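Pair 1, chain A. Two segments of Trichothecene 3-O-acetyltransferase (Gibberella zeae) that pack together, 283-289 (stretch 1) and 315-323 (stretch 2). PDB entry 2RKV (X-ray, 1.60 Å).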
# COMPACT_ATOMS: atom_id res chain seq x y z
N GLY A 283 19.04 22.49 8.69
CA GLY A 283 19.01 21.31 9.55
C GLY A 283 18.01 21.39 10.69
O GLY A 283 17.61 20.36 11.24
N SER A 284 17.61 22.60 11.06
CA SER A 284 16.66 22.80 12.15
C SER A 284 15.21 22.54 11.72
O SER A 284 14.31 22.48 12.56
CB SER A 284 16.79 24.21 12.75
OG SER A 284 16.40 25.19 11.80
N ALA A 285 14.98 22.39 10.42
CA ALA A 285 13.65 22.12 9.89
C ALA A 285 13.09 20.83 10.48
O ALA A 285 13.78 19.80 10.47
CB ALA A 285 13.69 22.03 8.38
N PRO A 286 11.85 20.88 11.01
CA PRO A 286 11.21 19.66 11.51
C PRO A 286 11.02 18.64 10.40
O PRO A 286 10.86 19.01 9.23
CB PRO A 286 9.85 20.15 12.01
CG PRO A 286 10.06 21.63 12.27
CD PRO A 286 10.99 22.07 11.20
N THR A 287 11.09 17.36 10.77
CA THR A 287 10.80 16.27 9.84
C THR A 287 9.99 15.20 10.56
O THR A 287 10.31 14.81 11.69
CB THR A 287 12.07 15.66 9.17
OG1 THR A 287 11.69 14.58 8.31
CG2 THR A 287 13.08 15.15 10.20
N GLU A 288 8.93 14.74 9.89
CA GLU A 288 8.09 13.69 10.45
C GLU A 288 8.09 12.47 9.54
O GLU A 288 7.85 12.59 8.34
CB GLU A 288 6.66 14.18 10.66
CG GLU A 288 5.77 13.19 11.42
CD GLU A 288 4.36 13.70 11.60
OE1 GLU A 288 3.73 14.07 10.59
OE2 GLU A 288 3.88 13.71 12.76
N PHE A 289 8.40 11.31 10.11
CA PHE A 289 8.25 10.03 9.40
C PHE A 289 6.89 9.46 9.78
O PHE A 289 6.58 9.33 10.97
CB PHE A 289 9.36 9.05 9.83
CG PHE A 289 9.52 7.87 8.90
CD1 PHE A 289 10.54 7.85 7.96
CD2 PHE A 289 8.68 6.75 9.00
CE1 PHE A 289 10.73 6.74 7.11
CE2 PHE A 289 8.86 5.64 8.14
CZ PHE A 289 9.88 5.64 7.20
N HIS A 315 6.93 9.87 13.86
CA HIS A 315 8.27 10.06 14.42
C HIS A 315 8.74 11.45 14.03
O HIS A 315 8.93 11.74 12.85
CB HIS A 315 9.21 8.97 13.89
CG HIS A 315 8.65 7.58 14.05
ND1 HIS A 315 7.77 7.03 13.15
CD2 HIS A 315 8.82 6.67 15.03
CE1 HIS A 315 7.44 5.81 13.56
NE2 HIS A 315 8.05 5.57 14.70
N ASN A 316 8.89 12.31 15.03
CA ASN A 316 9.22 13.71 14.80
C ASN A 316 10.62 14.05 15.28
O ASN A 316 11.02 13.69 16.39
CB ASN A 316 8.17 14.61 15.46
CG ASN A 316 6.83 14.53 14.77
OD1 ASN A 316 6.59 15.22 13.79
ND2 ASN A 316 5.96 13.66 15.27
N SER A 317 11.36 14.72 14.41
CA SER A 317 12.74 15.12 14.71
C SER A 317 13.07 16.34 13.85
O SER A 317 12.16 17.09 13.46
CB SER A 317 13.70 13.95 14.43
OG SER A 317 15.03 14.23 14.86
N THR A 318 14.35 16.56 13.57
CA THR A 318 14.77 17.59 12.63
C THR A 318 15.62 16.98 11.53
O THR A 318 16.28 15.96 11.73
CB THR A 318 15.55 18.76 13.30
OG1 THR A 318 16.77 18.26 13.87
CG2 THR A 318 14.70 19.45 14.39
N ILE A 319 15.61 17.62 10.37
CA ILE A 319 16.40 17.18 9.22
C ILE A 319 17.87 16.93 9.59
O ILE A 319 18.43 15.89 9.25
CB ILE A 319 16.25 18.20 8.06
CG1 ILE A 319 14.79 18.19 7.56
CG2 ILE A 319 17.25 17.95 6.94
CD1 ILE A 319 14.44 16.99 6.70
N GLY A 320 18.49 17.87 10.30
CA GLY A 320 19.89 17.72 10.70
C GLY A 320 20.14 16.56 11.64
O GLY A 320 21.12 15.82 11.47
N GLU A 321 19.27 16.40 12.64
CA GLU A 321 19.43 15.32 13.62
C GLU A 321 19.30 13.96 12.94
O GLU A 321 20.12 13.06 13.17
CB GLU A 321 18.42 15.45 14.76
CG GLU A 321 18.69 14.51 15.93
N ILE A 322 18.29 13.81 12.09
CA ILE A 322 18.08 12.55 11.38
C ILE A 322 19.24 12.23 10.43
O ILE A 322 19.71 11.09 10.39
CB ILE A 322 16.71 12.52 10.64
CG1 ILE A 322 15.57 12.60 11.65
CG2 ILE A 322 16.58 11.26 9.76
CD1 ILE A 322 15.52 11.44 12.67
N ALA A 323 19.72 13.23 9.70
CA ALA A 323 20.83 13.05 8.77
C ALA A 323 22.11 12.63 9.51
O ALA A 323 22.86 11.76 9.04
CB ALA A 323 21.08 14.35 7.99
O HOH W 1 18.70 19.90 14.12

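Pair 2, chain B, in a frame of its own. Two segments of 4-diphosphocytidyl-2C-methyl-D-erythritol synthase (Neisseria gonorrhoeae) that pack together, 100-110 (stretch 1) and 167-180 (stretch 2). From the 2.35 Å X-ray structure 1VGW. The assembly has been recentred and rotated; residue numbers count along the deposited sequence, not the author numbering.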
# COMPACT_ATOMS: atom_id res chain seq x y z
N LEU B 100 4.52 5.44 36.15
CA LEU B 100 4.61 4.14 35.44
C LEU B 100 5.74 4.16 34.42
O LEU B 100 6.34 3.15 34.04
CB LEU B 100 3.25 3.83 34.85
CG LEU B 100 2.16 3.35 35.81
CD1 LEU B 100 0.81 3.30 35.09
CD2 LEU B 100 2.49 1.97 36.37
N ALA B 101 6.04 5.34 33.84
CA ALA B 101 7.14 5.46 32.92
C ALA B 101 8.23 6.41 33.45
O ALA B 101 7.85 7.45 33.97
CB ALA B 101 6.69 6.15 31.60
N ALA B 102 9.49 6.07 33.22
CA ALA B 102 10.55 7.07 33.54
C ALA B 102 10.84 7.87 32.26
O ALA B 102 10.62 7.35 31.12
CB ALA B 102 11.83 6.34 33.94
N GLU B 103 11.52 9.01 32.41
CA GLU B 103 11.88 9.82 31.24
C GLU B 103 12.53 9.00 30.14
O GLU B 103 12.35 9.31 28.95
CB GLU B 103 12.86 10.95 31.61
CG GLU B 103 12.26 12.16 32.30
CD GLU B 103 12.03 13.34 31.40
OE1 GLU B 103 11.07 14.13 31.61
OE2 GLU B 103 12.76 13.53 30.41
N THR B 104 13.35 8.00 30.46
CA THR B 104 14.06 7.22 29.47
C THR B 104 13.43 5.94 29.00
O THR B 104 14.07 5.21 28.19
CB THR B 104 15.52 6.91 29.98
OG1 THR B 104 15.39 6.47 31.35
CG2 THR B 104 16.36 8.16 29.97
N ASP B 105 12.28 5.51 29.51
CA ASP B 105 11.61 4.30 29.01
C ASP B 105 11.00 4.57 27.62
O ASP B 105 10.67 5.72 27.30
CB ASP B 105 10.44 3.96 29.95
CG ASP B 105 10.90 3.35 31.27
OD1 ASP B 105 11.86 2.58 31.30
OD2 ASP B 105 10.27 3.66 32.31
N ASN B 106 10.78 3.57 26.81
CA ASN B 106 10.20 3.68 25.49
C ASN B 106 8.66 3.60 25.46
O ASN B 106 8.05 2.74 26.12
CB ASN B 106 10.79 2.55 24.61
CG ASN B 106 12.26 2.63 24.41
OD1 ASN B 106 12.83 3.70 24.13
ND2 ASN B 106 13.00 1.51 24.51
N ILE B 107 8.02 4.47 24.69
CA ILE B 107 6.53 4.45 24.52
C ILE B 107 6.22 4.04 23.07
O ILE B 107 6.77 4.73 22.16
CB ILE B 107 5.96 5.84 24.70
CG1 ILE B 107 6.34 6.50 26.02
CG2 ILE B 107 4.44 5.90 24.48
CD1 ILE B 107 5.86 5.80 27.28
N LEU B 108 5.62 2.89 22.81
CA LEU B 108 5.32 2.47 21.42
C LEU B 108 3.86 2.85 21.05
O LEU B 108 2.94 2.23 21.61
CB LEU B 108 5.50 0.97 21.25
CG LEU B 108 6.90 0.40 21.18
CD1 LEU B 108 7.56 0.37 22.60
CD2 LEU B 108 6.88 -1.02 20.66
N VAL B 109 3.63 3.89 20.29
CA VAL B 109 2.30 4.40 19.93
C VAL B 109 1.72 3.64 18.73
O VAL B 109 2.23 3.68 17.63
CB VAL B 109 2.26 5.91 19.71
CG1 VAL B 109 0.84 6.51 19.71
CG2 VAL B 109 3.03 6.69 20.80
N HIS B 110 0.66 2.85 18.96
CA HIS B 110 0.10 2.01 17.89
C HIS B 110 -1.38 2.28 17.59
O HIS B 110 -2.14 2.44 18.52
CB HIS B 110 0.20 0.53 18.28
CG HIS B 110 -0.05 -0.42 17.17
ND1 HIS B 110 0.76 -0.52 16.06
CD2 HIS B 110 -1.03 -1.34 16.99
CE1 HIS B 110 0.28 -1.47 15.23
NE2 HIS B 110 -0.80 -1.97 15.79
N GLN B 167 4.07 3.44 8.99
CA GLN B 167 3.12 2.55 9.65
C GLN B 167 3.24 2.84 11.16
O GLN B 167 3.65 3.98 11.49
CB GLN B 167 3.41 1.09 9.38
CG GLN B 167 3.34 0.68 7.93
CD GLN B 167 3.47 -0.80 7.68
OE1 GLN B 167 4.28 -1.51 8.32
NE2 GLN B 167 2.68 -1.30 6.72
N THR B 168 2.76 1.99 12.02
CA THR B 168 2.88 2.09 13.46
C THR B 168 3.28 0.69 13.92
O THR B 168 3.14 -0.26 13.10
CB THR B 168 1.65 2.61 14.15
OG1 THR B 168 0.64 1.60 14.14
CG2 THR B 168 1.07 3.89 13.54
N PRO B 169 3.82 0.49 15.11
CA PRO B 169 4.03 1.49 16.13
C PRO B 169 5.17 2.42 15.84
O PRO B 169 5.97 2.15 14.92
CB PRO B 169 4.34 0.66 17.40
CG PRO B 169 4.01 -0.76 17.05
CD PRO B 169 4.34 -0.85 15.57
N GLN B 170 5.16 3.58 16.45
CA GLN B 170 6.20 4.61 16.39
C GLN B 170 6.77 4.68 17.84
O GLN B 170 5.99 5.00 18.74
CB GLN B 170 5.61 5.99 16.00
CG GLN B 170 4.90 5.84 14.63
CD GLN B 170 4.84 7.06 13.76
OE1 GLN B 170 4.89 8.22 14.15
NE2 GLN B 170 4.64 6.85 12.43
N LEU B 171 8.04 4.35 17.97
CA LEU B 171 8.69 4.22 19.29
C LEU B 171 9.60 5.34 19.70
O LEU B 171 10.67 5.51 19.08
CB LEU B 171 9.37 2.87 19.30
CG LEU B 171 10.60 2.43 20.00
CD1 LEU B 171 11.24 3.36 21.01
CD2 LEU B 171 10.46 1.03 20.57
N PHE B 172 9.26 6.08 20.76
CA PHE B 172 10.07 7.14 21.31
C PHE B 172 10.17 7.13 22.84
O PHE B 172 9.27 6.63 23.54
CB PHE B 172 9.53 8.53 20.86
CG PHE B 172 9.56 8.67 19.36
CD1 PHE B 172 8.35 8.60 18.64
CD2 PHE B 172 10.75 8.73 18.65
CE1 PHE B 172 8.41 8.64 17.25
CE2 PHE B 172 10.81 8.80 17.28
CZ PHE B 172 9.58 8.74 16.57
N GLN B 173 11.26 7.69 23.37
CA GLN B 173 11.47 7.86 24.81
C GLN B 173 10.32 8.73 25.34
O GLN B 173 10.00 9.73 24.68
CB GLN B 173 12.79 8.64 25.08
CG GLN B 173 14.06 7.82 24.89
CD GLN B 173 15.30 8.69 25.18
OE1 GLN B 173 15.60 8.99 26.34
NE2 GLN B 173 15.91 9.17 24.10
N ALA B 174 9.82 8.44 26.52
CA ALA B 174 8.71 9.21 27.09
C ALA B 174 8.99 10.66 27.22
O ALA B 174 8.14 11.51 26.88
CB ALA B 174 8.35 8.54 28.43
N GLY B 175 10.19 11.06 27.72
CA GLY B 175 10.52 12.48 27.87
C GLY B 175 10.71 13.17 26.53
O GLY B 175 10.19 14.30 26.36
N LEU B 176 11.35 12.57 25.55
CA LEU B 176 11.46 13.16 24.21
C LEU B 176 10.09 13.33 23.53
O LEU B 176 9.79 14.36 22.90
CB LEU B 176 12.33 12.22 23.34
CG LEU B 176 12.48 12.60 21.88
CD1 LEU B 176 13.13 13.97 21.71
CD2 LEU B 176 13.30 11.54 21.13
N LEU B 177 9.20 12.32 23.66
CA LEU B 177 7.83 12.39 23.09
C LEU B 177 6.99 13.42 23.81
O LEU B 177 6.34 14.30 23.21
CB LEU B 177 7.19 10.98 23.21
CG LEU B 177 5.92 10.68 22.43
CD1 LEU B 177 6.05 11.04 20.95
CD2 LEU B 177 5.55 9.18 22.56
N HIS B 178 6.97 13.42 25.14
CA HIS B 178 6.23 14.49 25.85
C HIS B 178 6.71 15.88 25.39
O HIS B 178 5.95 16.82 25.12
CB HIS B 178 6.50 14.34 27.34
CG HIS B 178 5.77 15.28 28.22
ND1 HIS B 178 4.41 15.35 28.29
CD2 HIS B 178 6.25 16.20 29.13
CE1 HIS B 178 4.06 16.28 29.17
NE2 HIS B 178 5.14 16.82 29.68
N ARG B 179 8.03 16.04 25.24
CA ARG B 179 8.59 17.30 24.80
C ARG B 179 8.10 17.70 23.41
O ARG B 179 7.63 18.82 23.25
CB ARG B 179 10.14 17.22 24.81
CG ARG B 179 10.82 18.47 25.28
CD ARG B 179 11.43 18.29 26.68
NE ARG B 179 12.04 17.02 26.89
CZ ARG B 179 13.05 16.65 27.63
NH1 ARG B 179 13.44 15.39 27.70
NH2 ARG B 179 13.74 17.59 28.29
N ALA B 180 8.24 16.83 22.42
CA ALA B 180 7.89 17.11 21.04
C ALA B 180 6.43 17.41 20.76
O ALA B 180 6.14 18.20 19.86
CB ALA B 180 8.32 15.93 20.15

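Where do the two contacts differ most sharply? At the matched positions E288(A) and L108(B), whose partners N316(A) and L171(B) also coincide. In pair 1 this face of the two-stranded ladder is polar: N316(A) ND2 donates to E288(A) OE2 at 3.3 Å, and the fully extended chi1 and chi2 of E288(A), both t, carry its carboxylate out to the amide. In pair 2 the same face is greasy. L108(B) CD1 meets L171(B) CD2 at 3.6 Å. One backbone frame thus holds a directional bond in one protein and a van der Waals contact in the other.

What is the shared geometry? In each pair a strand runs antiparallel to a second strand that leads straight into a helix, and 14 central residues superpose with an RMSD of 0.4 Å. The strand axes come within 4.4 Å in both, at 153° in pair 1 and 161° in pair 2; strand and helix directions differ by 57° in both. The ladder bonds match as well. T287(A) N donates to S317(A) O at 2.9 Å, and S317(A) N returns a bond to T287(A) O at 2.9 Å; the equivalents are I107(B) N to F172(B) O at 2.7 Å and F172(B) N to I107(B) O at 3.2 Å.

How is the start of the helix tied to the first stretch? By bonds from backbone amides of the helix start to backbone carbonyls of the first stretch, which are the same in both pairs although most of the side chains differ. I319(A) N donates to A285(A) O at 2.8 Å, as A174(B) N does to D105(B) O at 3.0 Å. One residue on, G320(A) N reaches G283(A) O at 2.8 Å, and G175(B) N reaches E103(B) O at 3.0 Å. Glycine recurs at this second position. A CB on G320(A) would sit tightly, 3.1 Å from G283(A) O, whereas one on G175(B) would clash, 2.1 Å from E103(B) OE2. Where G283(A) has no side chain, E103(B) sends its carboxylate over the helix, and E103(B) OE2 forms a salt bridge with R179(B) NH1 at 3.4 Å, through charge alone because the oxygen lies well out of the guanidinium plane. Pair 1 instead has a water that donates to G283(A) O at 3.1 Å and lies 2.5 Å from T318(A) OG1.

How do different side chains fill the angle between strand and helix? The bulk is redistributed. In pair 1 the smaller T287(A) faces the larger I319(A), with T287(A) CB 3.7 Å from I319(A) CD1; T287(A) CG2 also approaches I322(A) CG1 at 3.8 Å. Pair 2 reverses the sizes: I107(B) CG1 packs on the methyl of A174(B), CB, at 3.7 Å, while I107(B) CG2 lies 4.0 Å from L177(B) CD2. V109(B) CG2 touches that same L177(B) CD2 at 4.0 Å, extending the apolar patch along the strand.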